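Local coordinates for penicillin-binding protein 1A (Mycobacterium tuberculosis, PDB 5CXW), which builds the peptidoglycan of the cell wall, polymerising glycan strands with one domain and cross-linking their peptides with the penicillin-binding transpeptidase domain described here, at residues A[1-10]-A[77-87]; A[104-114]-A[258-269]. One frame throughout, in Å; residues are numbered along the deposited sequence.

Contact 1 of 2, residues A[1-10]-A[77-87]; sequences KGPNGLIERQ and YYGGDNANGFD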
ATOM      1  N   LYS A   1      20.815 -17.156  -2.869  1.00 64.88           N
ATOM      2  CA  LYS A   1      20.799 -16.319  -1.622  1.00 62.55           C
ATOM      3  C   LYS A   1      19.671 -15.261  -1.699  1.00 55.57           C
ATOM      4  O   LYS A   1      18.844 -15.159  -0.781  1.00 54.00           O
ATOM      5  CB  LYS A   1      22.191 -15.693  -1.402  1.00 65.13           C
ATOM      6  CG  LYS A   1      22.317 -14.725  -0.250  1.00 63.68           C
ATOM      7  CD  LYS A   1      21.981 -15.336   1.082  1.00 63.98           C
ATOM      8  CE  LYS A   1      22.095 -14.257   2.140  1.00 63.11           C
ATOM      9  NZ  LYS A   1      22.547 -14.855   3.414  1.00 65.36           N
ATOM     10  N   GLY A   2      19.707 -14.462  -2.776  1.00 51.59           N
ATOM     11  CA  GLY A   2      18.556 -13.685  -3.278  1.00 46.60           C
ATOM     12  C   GLY A   2      17.611 -12.907  -2.350  1.00 40.06           C
ATOM     13  O   GLY A   2      18.064 -12.133  -1.481  1.00 38.11           O
ATOM     14  N   PRO A   3      16.278 -13.041  -2.581  1.00 36.38           N
ATOM     15  CA  PRO A   3      15.292 -12.262  -1.774  1.00 33.35           C
ATOM     16  C   PRO A   3      15.426 -12.444  -0.240  1.00 31.15           C
ATOM     17  O   PRO A   3      15.232 -11.495   0.539  1.00 27.32           O
ATOM     18  CB  PRO A   3      13.932 -12.787  -2.284  1.00 33.43           C
ATOM     19  CG  PRO A   3      14.194 -13.209  -3.684  1.00 35.74           C
ATOM     20  CD  PRO A   3      15.625 -13.717  -3.726  1.00 36.80           C
ATOM     21  N   ASN A   4      15.813 -13.650   0.205  1.00 31.95           N
ATOM     22  CA  ASN A   4      16.047 -13.865   1.636  1.00 32.38           C
ATOM     23  C   ASN A   4      17.182 -13.008   2.220  1.00 30.03           C
ATOM     24  O   ASN A   4      17.134 -12.669   3.408  1.00 27.10           O
ATOM     25  CB  ASN A   4      16.288 -15.331   1.944  1.00 38.90           C
ATOM     26  CG  ASN A   4      15.038 -16.160   1.756  1.00 43.62           C
ATOM     27  OD1 ASN A   4      13.967 -15.874   2.338  1.00 44.60           O
ATOM     28  ND2 ASN A   4      15.149 -17.188   0.919  1.00 49.13           N
ATOM     29  N   GLY A   5      18.176 -12.635   1.398  1.00 28.23           N
ATOM     30  CA  GLY A   5      19.201 -11.671   1.856  1.00 27.69           C
ATOM     31  C   GLY A   5      18.638 -10.305   2.300  1.00 24.45           C
ATOM     32  O   GLY A   5      19.136  -9.675   3.243  1.00 23.57           O
ATOM     33  N   LEU A   6      17.655  -9.811   1.555  1.00 23.04           N
ATOM     34  CA  LEU A   6      17.034  -8.526   1.861  1.00 21.06           C
ATOM     35  C   LEU A   6      16.169  -8.707   3.095  1.00 19.19           C
ATOM     36  O   LEU A   6      16.089  -7.803   3.915  1.00 18.95           O
ATOM     37  CB  LEU A   6      16.212  -7.987   0.659  1.00 21.39           C
ATOM     38  CG  LEU A   6      17.026  -7.679  -0.585  1.00 23.62           C
ATOM     39  CD1 LEU A   6      16.109  -7.220  -1.718  1.00 24.27           C
ATOM     40  CD2 LEU A   6      18.160  -6.686  -0.280  1.00 24.76           C
ATOM     41  N   ILE A   7      15.541  -9.869   3.253  1.00 19.12           N
ATOM     42  CA  ILE A   7      14.787 -10.144   4.475  1.00 18.70           C
ATOM     43  C   ILE A   7      15.776 -10.142   5.648  1.00 19.99           C
ATOM     44  O   ILE A   7      15.527  -9.556   6.696  1.00 18.71           O
ATOM     45  CB  ILE A   7      14.025 -11.441   4.418  1.00 19.32           C
ATOM     46  CG1 ILE A   7      12.880 -11.366   3.387  1.00 19.65           C
ATOM     47  CG2 ILE A   7      13.525 -11.821   5.818  1.00 19.96           C
ATOM     48  CD1 ILE A   7      12.228 -12.693   3.009  1.00 20.62           C
ATOM     49  N   GLU A   8      16.913 -10.820   5.473  1.00 22.02           N
ATOM     50  CA  GLU A   8      17.907 -10.897   6.576  1.00 23.94           C
ATOM     51  C   GLU A   8      18.376  -9.521   7.017  1.00 22.68           C
ATOM     52  O   GLU A   8      18.574  -9.265   8.208  1.00 21.45           O
ATOM     53  CB  GLU A   8      19.144 -11.748   6.142  1.00 28.97           C
ATOM     54  CG  GLU A   8      18.838 -13.232   5.982  1.00 34.28           C
ATOM     55  CD  GLU A   8      19.895 -14.027   5.116  1.00 41.40           C
ATOM     56  OE1 GLU A   8      21.080 -13.565   4.932  1.00 45.59           O
ATOM     57  OE2 GLU A   8      19.552 -15.141   4.603  1.00 47.95           O
ATOM     58  N   ARG A   9      18.593  -8.639   6.038  1.00 23.48           N
ATOM     59  CA  ARG A   9      19.006  -7.285   6.325  1.00 24.65           C
ATOM     60  C   ARG A   9      17.975  -6.561   7.195  1.00 21.80           C
ATOM     61  O   ARG A   9      18.325  -5.821   8.099  1.00 22.42           O
ATOM     62  CB  ARG A   9      19.311  -6.484   5.034  1.00 27.97           C
ATOM     63  CG  ARG A   9      20.721  -6.761   4.501  1.00 34.10           C
ATOM     64  CD  ARG A   9      20.941  -6.505   3.004  1.00 37.78           C
ATOM     65  NE  ARG A   9      20.627  -5.144   2.538  1.00 40.65           N
ATOM     66  CZ  ARG A   9      20.779  -4.707   1.272  1.00 44.89           C
ATOM     67  NH1 ARG A   9      20.446  -3.451   0.938  1.00 46.34           N
ATOM     68  NH2 ARG A   9      21.249  -5.510   0.312  1.00 46.75           N
ATOM     69  N   GLN A  10      16.701  -6.779   6.920  1.00 19.91           N
ATOM     70  CA  GLN A  10      15.654  -6.187   7.768  1.00 18.40           C
ATOM     71  C   GLN A  10      15.552  -6.815   9.143  1.00 17.64           C
ATOM     72  O   GLN A  10      15.306  -6.142  10.129  1.00 18.27           O
ATOM     73  CB  GLN A  10      14.301  -6.251   7.076  1.00 17.90           C
ATOM     74  CG  GLN A  10      14.162  -5.393   5.827  1.00 18.28           C
ATOM     75  CD  GLN A  10      14.471  -3.958   6.152  1.00 19.37           C
ATOM     76  OE1 GLN A  10      13.925  -3.404   7.070  1.00 19.64           O
ATOM     77  NE2 GLN A  10      15.414  -3.383   5.438  1.00 20.56           N
ATOM     78  N   TYR A  77       7.907 -10.731   1.745  1.00 14.61           N
ATOM     79  CA  TYR A  77       8.758  -9.553   1.510  1.00 14.81           C
ATOM     80  C   TYR A  77       9.722  -9.856   0.369  1.00 15.67           C
ATOM     81  O   TYR A  77      10.654 -10.700   0.509  1.00 16.64           O
ATOM     82  CB  TYR A  77       9.558  -9.232   2.788  1.00 15.05           C
ATOM     83  CG  TYR A  77      10.331  -7.933   2.774  1.00 14.71           C
ATOM     84  CD1 TYR A  77       9.727  -6.750   3.159  1.00 14.39           C
ATOM     85  CD2 TYR A  77      11.671  -7.885   2.353  1.00 15.51           C
ATOM     86  CE1 TYR A  77      10.411  -5.556   3.177  1.00 14.57           C
ATOM     87  CE2 TYR A  77      12.364  -6.702   2.369  1.00 15.75           C
ATOM     88  CZ  TYR A  77      11.721  -5.537   2.792  1.00 15.30           C
ATOM     89  OH  TYR A  77      12.418  -4.396   2.803  1.00 15.84           O
ATOM     90  N   TYR A  78       9.458  -9.195  -0.765  1.00 15.97           N
ATOM     91  CA  TYR A  78      10.275  -9.263  -1.911  1.00 16.94           C
ATOM     92  C   TYR A  78      10.731  -7.843  -2.214  1.00 16.98           C
ATOM     93  O   TYR A  78       9.915  -6.999  -2.629  1.00 16.18           O
ATOM     94  CB  TYR A  78       9.489  -9.855  -3.097  1.00 17.50           C
ATOM     95  CG  TYR A  78      10.376  -9.917  -4.350  1.00 18.80           C
ATOM     96  CD1 TYR A  78      11.233 -10.988  -4.598  1.00 20.47           C
ATOM     97  CD2 TYR A  78      10.413  -8.850  -5.233  1.00 18.80           C
ATOM     98  CE1 TYR A  78      12.057 -11.005  -5.733  1.00 21.68           C
ATOM     99  CE2 TYR A  78      11.215  -8.855  -6.340  1.00 20.51           C
ATOM    100  CZ  TYR A  78      12.039  -9.923  -6.590  1.00 22.22           C
ATOM    101  OH  TYR A  78      12.840  -9.870  -7.723  1.00 25.10           O
ATOM    102  N   GLY A  79      12.009  -7.565  -2.043  1.00 17.85           N
ATOM    103  CA  GLY A  79      12.558  -6.248  -2.450  1.00 18.70           C
ATOM    104  C   GLY A  79      13.482  -6.288  -3.652  1.00 20.44           C
ATOM    105  O   GLY A  79      14.014  -5.257  -4.046  1.00 20.81           O
ATOM    106  N   GLY A  80      13.678  -7.469  -4.224  1.00 21.88           N
ATOM    107  CA  GLY A  80      14.655  -7.637  -5.277  1.00 25.05           C
ATOM    108  C   GLY A  80      15.276  -9.022  -5.198  1.00 28.12           C
ATOM    109  O   GLY A  80      15.115  -9.742  -4.210  1.00 27.11           O
ATOM    110  N   ASP A  81      15.982  -9.411  -6.251  0.50 30.11           N
ATOM    111  CA  ASP A  81      16.625 -10.741  -6.267  0.50 33.05           C
ATOM    112  C   ASP A  81      18.108 -10.718  -5.916  0.50 35.71           C
ATOM    113  O   ASP A  81      18.755 -11.755  -6.000  0.50 37.31           O
ATOM    114  CB  ASP A  81      16.427 -11.430  -7.620  0.50 33.60           C
ATOM    115  CG  ASP A  81      15.124 -12.226  -7.687  0.50 32.90           C
ATOM    116  OD1 ASP A  81      15.052 -13.374  -7.143  0.50 32.27           O
ATOM    117  OD2 ASP A  81      14.184 -11.697  -8.314  0.50 32.20           O
ATOM    118  N   ASN A  82      18.642  -9.566  -5.507  1.00 37.49           N
ATOM    119  CA  ASN A  82      20.071  -9.458  -5.149  1.00 42.40           C
ATOM    120  C   ASN A  82      20.146  -9.206  -3.628  1.00 44.13           C
ATOM    121  O   ASN A  82      19.802  -8.130  -3.160  1.00 42.46           O
ATOM    122  CB  ASN A  82      20.748  -8.361  -5.998  1.00 44.35           C
ATOM    123  CG  ASN A  82      22.281  -8.399  -5.945  1.00 48.72           C
ATOM    124  OD1 ASN A  82      22.884  -9.019  -5.061  1.00 51.04           O
ATOM    125  ND2 ASN A  82      22.922  -7.707  -6.897  1.00 49.75           N
ATOM    126  N   ALA A  83      20.593 -10.228  -2.878  1.00 45.80           N
ATOM    127  CA  ALA A  83      20.867 -10.137  -1.429  1.00 47.39           C
ATOM    128  C   ALA A  83      21.724  -8.941  -1.013  1.00 49.59           C
ATOM    129  O   ALA A  83      21.551  -8.397   0.085  1.00 49.11           O
ATOM    130  CB  ALA A  83      21.565 -11.407  -0.969  1.00 49.25           C
ATOM    131  N   ASN A  84      22.674  -8.595  -1.891  1.00 52.05           N
ATOM    132  CA  ASN A  84      23.647  -7.514  -1.711  1.00 53.20           C
ATOM    133  C   ASN A  84      23.319  -6.247  -2.532  1.00 49.96           C
ATOM    134  O   ASN A  84      24.178  -5.365  -2.688  1.00 53.71           O
ATOM    135  CB  ASN A  84      25.039  -8.030  -2.136  1.00 55.43           C
ATOM    136  CG  ASN A  84      25.734  -8.825  -1.041  1.00 60.35           C
ATOM    137  OD1 ASN A  84      25.645 -10.062  -0.983  1.00 62.34           O
ATOM    138  ND2 ASN A  84      26.451  -8.114  -0.169  1.00 62.86           N
ATOM    139  N   GLY A  85      22.111  -6.160  -3.075  1.00 44.02           N
ATOM    140  CA  GLY A  85      21.741  -5.077  -3.933  1.00 39.99           C
ATOM    141  C   GLY A  85      20.625  -4.262  -3.257  1.00 35.45           C
ATOM    142  O   GLY A  85      20.400  -4.289  -2.053  1.00 34.25           O
ATOM    143  N   PHE A  86      19.956  -3.498  -4.079  1.00 32.22           N
ATOM    144  CA  PHE A  86      19.065  -2.451  -3.620  1.00 29.40           C
ATOM    145  C   PHE A  86      17.776  -3.104  -3.197  1.00 26.13           C
ATOM    146  O   PHE A  86      17.401  -4.124  -3.775  1.00 25.38           O
ATOM    147  CB  PHE A  86      18.869  -1.541  -4.784  1.00 29.61           C
ATOM    148  CG  PHE A  86      18.150  -0.296  -4.460  1.00 29.71           C
ATOM    149  CD1 PHE A  86      18.811   0.789  -3.890  1.00 30.91           C
ATOM    150  CD2 PHE A  86      16.817  -0.186  -4.746  1.00 28.81           C
ATOM    151  CE1 PHE A  86      18.119   1.957  -3.581  1.00 30.34           C
ATOM    152  CE2 PHE A  86      16.132   0.989  -4.479  1.00 28.54           C
ATOM    153  CZ  PHE A  86      16.773   2.053  -3.880  1.00 29.20           C
ATOM    154  N   ASP A  87      17.159  -2.582  -2.132  1.00 23.78           N
ATOM    155  CA  ASP A  87      15.891  -3.110  -1.616  1.00 21.65           C
ATOM    156  C   ASP A  87      14.767  -2.163  -2.083  1.00 20.04           C
ATOM    157  O   ASP A  87      14.543  -1.089  -1.519  1.00 18.61           O
ATOM    158  CB  ASP A  87      15.904  -3.245  -0.094  1.00 20.94           C
ATOM    159  CG  ASP A  87      14.617  -3.928   0.471  1.00 20.40           C
ATOM    160  OD1 ASP A  87      13.562  -3.939  -0.224  1.00 19.17           O
ATOM    161  OD2 ASP A  87      14.634  -4.337   1.657  1.00 19.64           O
TER
HETATM  162  O   HOH W   1      21.660 -13.086  -3.850  1.00 47.43           O
HETATM  163  O   HOH W   2      13.209  -9.741  -0.350  1.00 23.63           O
HETATM  164  O   HOH W   3      16.599  -5.098   3.186  1.00 19.14           O
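L6, on the N-terminal helix 2-19 of the modelled chain, faces the loop that leaves edge strand 74-78 of the transpeptidase's antiparallel sheet, and that loop curls round the first turns of the helix. The L6 methyls divide the work: CD1 lies 3.4 Å from G79 C, over the glycine backbone of G79 and G80, while CD2 points among the carbonyls of N82, A83 and G85. L6 CD2 also sits over the rim of one face of the R9 guanidinium. R9 reaches back to the type I turn N82-G85, its chain bent at chi3 (57°), and brings NH2 between two backbone oxygens. R9 NH2 donates to G85 O at 2.8 Å, in the carbonyl plane on a lone pair, and to A83 O at 2.9 Å, where it stands above the carbonyl plane. Bridging these two acceptors holds the guanidinium in place, and a weak bond from R9 NH1 to G85 O adds a little. Inside the turn N82 OD1 accepts from N84 N, an Asx turn. G5, without a side chain, lets A83 CB come to 3.7 Å from G5 CA. Towards the strand, P3 CG rests 3.7 Å from Y78 CE1, and I7 CG1 lies 3.8 Å from Y77 CD2, the two side chains running alongside in opposed senses. The Y77 hydroxyl bonds Q90, while helix 39-53 flanks P3, I7 and Y78. Ordered waters fill the polar seams: one joins P3 O and Y77 O and accepts from G79 N; another donates to L6 O and, at 2.6 Å from the water oxygen, to D87 OD2, while accepting from Q10 NE2.

Contact 2 of 2, residues A[104-114]-A[258-269]; sequences LVAALEQGIGL and IPKAVADNVTAA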
ATOM      1  N   LEU A 104      -9.858   9.632   1.484  1.00  9.35           N
ATOM      2  CA  LEU A 104     -11.170   9.110   1.882  1.00  9.12           C
ATOM      3  C   LEU A 104     -11.277   8.866   3.376  1.00  8.87           C
ATOM      4  O   LEU A 104     -12.285   9.224   4.024  1.00  8.43           O
ATOM      5  CB  LEU A 104     -11.459   7.851   1.091  1.00  9.46           C
ATOM      6  CG  LEU A 104     -12.843   7.245   1.288  1.00  9.67           C
ATOM      7  CD1 LEU A 104     -13.996   8.180   1.046  1.00 10.18           C
ATOM      8  CD2 LEU A 104     -13.006   6.010   0.434  1.00  9.94           C
ATOM      9  N   VAL A 105     -10.195   8.340   3.963  1.00  8.34           N
ATOM     10  CA  VAL A 105     -10.132   8.264   5.408  1.00  8.75           C
ATOM     11  C   VAL A 105     -10.389   9.619   6.031  1.00  9.07           C
ATOM     12  O   VAL A 105     -11.221   9.765   6.950  1.00  9.81           O
ATOM     13  CB  VAL A 105      -8.783   7.707   5.949  1.00  8.53           C
ATOM     14  CG1 VAL A 105      -8.719   7.803   7.438  1.00  8.89           C
ATOM     15  CG2 VAL A 105      -8.591   6.237   5.550  1.00  8.76           C
ATOM     16  N   ALA A 106      -9.638  10.610   5.579  1.00  9.45           N
ATOM     17  CA  ALA A 106      -9.741  11.950   6.144  1.00  9.61           C
ATOM     18  C   ALA A 106     -11.169  12.515   6.045  1.00  9.95           C
ATOM     19  O   ALA A 106     -11.663  13.145   6.991  1.00 10.47           O
ATOM     20  CB  ALA A 106      -8.812  12.909   5.430  1.00  9.93           C
ATOM     21  N   ALA A 107     -11.787  12.295   4.891  1.00 10.04           N
ATOM     22  CA  ALA A 107     -13.118  12.770   4.650  1.00 10.41           C
ATOM     23  C   ALA A 107     -14.105  12.139   5.626  1.00 10.68           C
ATOM     24  O   ALA A 107     -14.952  12.807   6.268  1.00 10.79           O
ATOM     25  CB  ALA A 107     -13.525  12.473   3.227  1.00 10.39           C
ATOM     26  N   LEU A 108     -14.067  10.820   5.712  1.00 10.27           N
ATOM     27  CA  LEU A 108     -14.986  10.092   6.554  1.00 11.08           C
ATOM     28  C   LEU A 108     -14.819  10.529   8.012  1.00 11.46           C
ATOM     29  O   LEU A 108     -15.800  10.644   8.738  1.00 11.41           O
ATOM     30  CB  LEU A 108     -14.763   8.589   6.411  1.00 11.48           C
ATOM     31  CG  LEU A 108     -15.226   8.012   5.078  1.00 11.95           C
ATOM     32  CD1 LEU A 108     -14.508   6.702   4.801  1.00 12.29           C
ATOM     33  CD2 LEU A 108     -16.674   7.736   5.115  1.00 13.11           C
ATOM     34  N   GLU A 109     -13.585  10.812   8.421  1.00 11.19           N
ATOM     35  CA  GLU A 109     -13.312  11.255   9.790  1.00 12.21           C
ATOM     36  C   GLU A 109     -13.976  12.639  10.092  1.00 12.58           C
ATOM     37  O   GLU A 109     -14.168  13.026  11.277  1.00 13.46           O
ATOM     38  CB  GLU A 109     -11.824  11.256  10.013  1.00 12.69           C
ATOM     39  CG  GLU A 109     -11.277   9.855  10.214  1.00 13.41           C
ATOM     40  CD  GLU A 109      -9.803   9.800  10.485  1.00 15.37           C
ATOM     41  OE1 GLU A 109      -9.138  10.814  10.272  1.00 17.83           O
ATOM     42  OE2 GLU A 109      -9.318   8.723  10.907  1.00 16.37           O
ATOM     43  N   GLN A 110     -14.266  13.414   9.053  1.00 12.02           N
ATOM     44  CA  GLN A 110     -14.894  14.719   9.157  1.00 12.63           C
ATOM     45  C   GLN A 110     -16.367  14.683   8.903  1.00 12.92           C
ATOM     46  O   GLN A 110     -17.005  15.708   8.764  1.00 14.42           O
ATOM     47  CB  GLN A 110     -14.224  15.696   8.222  1.00 12.98           C
ATOM     48  CG  GLN A 110     -12.824  16.003   8.636  1.00 12.93           C
ATOM     49  CD  GLN A 110     -12.140  17.076   7.795  1.00 12.95           C
ATOM     50  OE1 GLN A 110     -12.765  17.983   7.178  1.00 13.65           O
ATOM     51  NE2 GLN A 110     -10.813  17.021   7.836  1.00 13.03           N
ATOM     52  N   GLY A 111     -16.922  13.494   8.732  1.00 12.93           N
ATOM     53  CA  GLY A 111     -18.348  13.336   8.537  1.00 12.72           C
ATOM     54  C   GLY A 111     -18.781  13.614   7.125  1.00 12.47           C
ATOM     55  O   GLY A 111     -19.906  14.049   6.874  1.00 12.13           O
ATOM     56  N   ILE A 112     -17.887  13.329   6.174  1.00 11.95           N
ATOM     57  CA  ILE A 112     -18.165  13.370   4.754  1.00 12.25           C
ATOM     58  C   ILE A 112     -18.184  11.893   4.320  1.00 11.85           C
ATOM     59  O   ILE A 112     -17.108  11.239   4.251  1.00 12.44           O
ATOM     60  CB  ILE A 112     -17.118  14.199   3.925  1.00 12.46           C
ATOM     61  CG1 ILE A 112     -17.050  15.635   4.453  1.00 13.33           C
ATOM     62  CG2 ILE A 112     -17.452  14.197   2.432  1.00 12.72           C
ATOM     63  CD1 ILE A 112     -15.847  16.415   3.980  1.00 13.91           C
ATOM     64  N   GLY A 113     -19.364  11.388   4.000  1.00 12.02           N
ATOM     65  CA  GLY A 113     -19.500   9.966   3.810  1.00 11.68           C
ATOM     66  C   GLY A 113     -19.457   9.505   2.371  1.00 11.40           C
ATOM     67  O   GLY A 113     -19.309  10.332   1.436  1.00 11.55           O
ATOM     68  N   LEU A 114     -19.668   8.198   2.186  1.00 11.44           N
ATOM     69  CA  LEU A 114     -19.481   7.593   0.842  1.00 11.73           C
ATOM     70  C   LEU A 114     -20.419   8.133  -0.207  1.00 12.48           C
ATOM     71  O   LEU A 114     -20.097   8.102  -1.377  1.00 12.78           O
ATOM     72  CB  LEU A 114     -19.542   6.070   0.902  1.00 11.68           C
ATOM     73  CG  LEU A 114     -18.473   5.379   1.678  1.00 11.54           C
ATOM     74  CD1 LEU A 114     -18.621   3.880   1.534  1.00 11.86           C
ATOM     75  CD2 LEU A 114     -17.050   5.808   1.348  1.00 11.32           C
ATOM     76  N   ILE A 258      -7.674   4.751  13.444  1.00 12.54           N
ATOM     77  CA  ILE A 258      -8.742   5.182  12.594  1.00 12.32           C
ATOM     78  C   ILE A 258     -10.031   4.558  13.180  1.00 11.34           C
ATOM     79  O   ILE A 258     -10.020   3.393  13.579  1.00 11.53           O
ATOM     80  CB  ILE A 258      -8.517   4.676  11.167  1.00 12.60           C
ATOM     81  CG1 ILE A 258      -7.205   5.199  10.592  1.00 14.02           C
ATOM     82  CG2 ILE A 258      -9.706   4.983  10.276  1.00 12.19           C
ATOM     83  CD1 ILE A 258      -6.826   4.510   9.315  1.00 14.77           C
ATOM     84  N   PRO A 259     -11.123   5.324  13.265  1.00 10.81           N
ATOM     85  CA  PRO A 259     -12.309   4.691  13.853  1.00 10.82           C
ATOM     86  C   PRO A 259     -12.783   3.502  13.000  1.00 10.31           C
ATOM     87  O   PRO A 259     -12.678   3.499  11.758  1.00  9.50           O
ATOM     88  CB  PRO A 259     -13.360   5.811  13.881  1.00 11.22           C
ATOM     89  CG  PRO A 259     -12.541   7.094  13.767  1.00 11.06           C
ATOM     90  CD  PRO A 259     -11.280   6.765  13.047  1.00 10.69           C
ATOM     91  N   LYS A 260     -13.224   2.458  13.695  1.00 10.70           N
ATOM     92  CA  LYS A 260     -13.744   1.274  13.031  1.00 10.92           C
ATOM     93  C   LYS A 260     -14.756   1.613  11.946  1.00 10.96           C
ATOM     94  O   LYS A 260     -14.729   1.033  10.849  1.00 10.50           O
ATOM     95  CB  LYS A 260     -14.372   0.347  14.066  1.00 12.10           C
ATOM     96  CG  LYS A 260     -15.148  -0.844  13.446  1.00 13.32           C
ATOM     97  CD  LYS A 260     -15.527  -1.884  14.458  1.00 14.43           C
ATOM     98  CE  LYS A 260     -16.378  -3.017  13.901  1.00 15.48           C
ATOM     99  NZ  LYS A 260     -15.765  -3.744  12.780  1.00 15.41           N
ATOM    100  N   ALA A 261     -15.714   2.494  12.268  1.00 10.91           N
ATOM    101  CA  ALA A 261     -16.780   2.819  11.316  1.00 10.70           C
ATOM    102  C   ALA A 261     -16.185   3.451  10.047  1.00 10.36           C
ATOM    103  O   ALA A 261     -16.644   3.151   8.919  1.00  9.65           O
ATOM    104  CB  ALA A 261     -17.850   3.690  11.918  1.00 11.25           C
ATOM    105  N   VAL A 262     -15.161   4.277  10.227  1.00 10.06           N
ATOM    106  CA  VAL A 262     -14.474   4.874   9.108  1.00 10.05           C
ATOM    107  C   VAL A 262     -13.762   3.814   8.299  1.00 10.02           C
ATOM    108  O   VAL A 262     -13.917   3.750   7.037  1.00 10.26           O
ATOM    109  CB  VAL A 262     -13.493   5.979   9.587  1.00 10.17           C
ATOM    110  CG1 VAL A 262     -12.567   6.390   8.459  1.00 10.01           C
ATOM    111  CG2 VAL A 262     -14.257   7.146  10.097  1.00 10.72           C
ATOM    112  N   ALA A 263     -12.947   3.016   8.945  1.00 10.16           N
ATOM    113  CA  ALA A 263     -12.160   2.031   8.218  1.00 10.47           C
ATOM    114  C   ALA A 263     -13.079   1.067   7.430  1.00 10.24           C
ATOM    115  O   ALA A 263     -12.787   0.717   6.283  1.00  9.66           O
ATOM    116  CB  ALA A 263     -11.335   1.238   9.176  1.00 11.19           C
ATOM    117  N   ASP A 264     -14.167   0.632   8.040  1.00 10.52           N
ATOM    118  CA  ASP A 264     -15.081  -0.349   7.415  1.00 10.93           C
ATOM    119  C   ASP A 264     -15.825   0.264   6.198  1.00 10.97           C
ATOM    120  O   ASP A 264     -16.164  -0.450   5.238  1.00 11.19           O
ATOM    121  CB  ASP A 264     -16.028  -0.937   8.457  1.00 11.87           C
ATOM    122  CG  ASP A 264     -15.272  -1.806   9.529  1.00 12.38           C
ATOM    123  OD1 ASP A 264     -14.062  -2.177   9.318  1.00 12.59           O
ATOM    124  OD2 ASP A 264     -15.927  -2.135  10.529  1.00 13.80           O
ATOM    125  N   ASN A 265     -16.083   1.574   6.235  1.00 10.52           N
ATOM    126  CA  ASN A 265     -16.615   2.281   5.071  1.00 10.55           C
ATOM    127  C   ASN A 265     -15.578   2.399   3.938  1.00  9.75           C
ATOM    128  O   ASN A 265     -15.928   2.269   2.729  1.00  9.98           O
ATOM    129  CB  ASN A 265     -17.193   3.658   5.411  1.00 10.62           C
ATOM    130  CG  ASN A 265     -18.631   3.572   5.844  1.00 11.75           C
ATOM    131  OD1 ASN A 265     -19.528   3.530   5.014  1.00 12.53           O
ATOM    132  ND2 ASN A 265     -18.878   3.569   7.125  1.00 11.80           N
ATOM    133  N   VAL A 266     -14.312   2.660   4.301  1.00  9.73           N
ATOM    134  CA  VAL A 266     -13.256   2.679   3.292  1.00  9.40           C
ATOM    135  C   VAL A 266     -13.174   1.266   2.598  1.00  9.68           C
ATOM    136  O   VAL A 266     -13.166   1.148   1.370  1.00  9.23           O
ATOM    137  CB  VAL A 266     -11.895   3.072   3.859  1.00  9.76           C
ATOM    138  CG1 VAL A 266     -10.791   2.848   2.824  1.00  9.88           C
ATOM    139  CG2 VAL A 266     -11.926   4.526   4.395  1.00 10.43           C
ATOM    140  N   THR A 267     -13.188   0.220   3.415  1.00  9.96           N
ATOM    141  CA  THR A 267     -13.243  -1.151   2.904  1.00 10.21           C
ATOM    142  C   THR A 267     -14.363  -1.312   1.918  1.00 10.19           C
ATOM    143  O   THR A 267     -14.152  -1.849   0.830  1.00 10.53           O
ATOM    144  CB  THR A 267     -13.310  -2.146   4.070  1.00 10.52           C
ATOM    145  OG1 THR A 267     -12.134  -1.967   4.850  1.00 10.70           O
ATOM    146  CG2 THR A 267     -13.409  -3.589   3.584  1.00 11.42           C
ATOM    147  N   ALA A 268     -15.570  -0.865   2.315  1.00 10.08           N
ATOM    148  CA  ALA A 268     -16.738  -1.042   1.496  1.00 10.13           C
ATOM    149  C   ALA A 268     -16.491  -0.372   0.109  1.00  9.87           C
ATOM    150  O   ALA A 268     -16.891  -0.930  -0.913  1.00  9.60           O
ATOM    151  CB  ALA A 268     -17.983  -0.507   2.172  1.00 10.75           C
ATOM    152  N   ALA A 269     -15.957   0.824   0.105  1.00  9.31           N
ATOM    153  CA  ALA A 269     -15.637   1.497  -1.182  1.00  9.66           C
ATOM    154  C   ALA A 269     -14.655   0.779  -2.056  1.00  9.85           C
ATOM    155  O   ALA A 269     -14.754   0.850  -3.310  1.00 10.59           O
ATOM    156  CB  ALA A 269     -15.165   2.920  -0.913  1.00  9.63           C
TER
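Helices 104-109 and 260-269 pass at 9.4 Å between axes with 133° between their N-to-C directions, a pair inclined well away from antiparallel whose backbones come nearest at L108 and V262, CA to CA 5.8 Å. No hydrogen bond crosses; aliphatic branches do the joining. L108 is central: its CB meets V262 CG1 at 3.7 Å, and CD1 presses on V266 CG2 at 3.4 Å, tighter than usual for two methyls. Its CG is anti to the carbonyl carbon (chi1 -72°), which sends the methyls towards V266 and N265, CD1 onto V266 CG2 and CD2 to N265 CB. V105 flanks it, with CG2 on V266 CG2 at 3.9 Å and CG1 crossing I258 CG2 at about a right angle. At the partly exposed end the extended E109 lays OE2 3.5 Å from CD of P259, the residue at the N-cap position of the second helix. Beyond the Schellman motif that ends the first helix at G111, the chain returns through L114, whose CD1 sits 3.4 Å from N265 O. The N265 amide is held by its own helix, N265 ND2 donating to A261 O (2.9 Å, 164°), and by T368 and G375 in the C-terminal tail. L104 and A269 meet at the other end and pack together against helix 143-149, while helix 165-176 lies against V105 and I258, and T267 reaches Y311 of sheet strand 303-312.

Contacts 1 and 2 lie on opposite sides of the chain's centre, their own centres 36 Å apart and their nearest atoms about 21 Å apart, and they follow one another along the sequence. Contact 1 fastens the N-terminal helix to the outer edge of the sheet, away from the annotated sites. Contact 2 belongs to the helical part and stands closer to the active site: the side chain of L104 is about 11 Å from that of S97, the acyl-ester serine by similarity, and about 13 Å from the bound penicillin V. Helix 100-109, which supplies one side of contact 2, begins just after S97, at K100 of the likely SxxK motif.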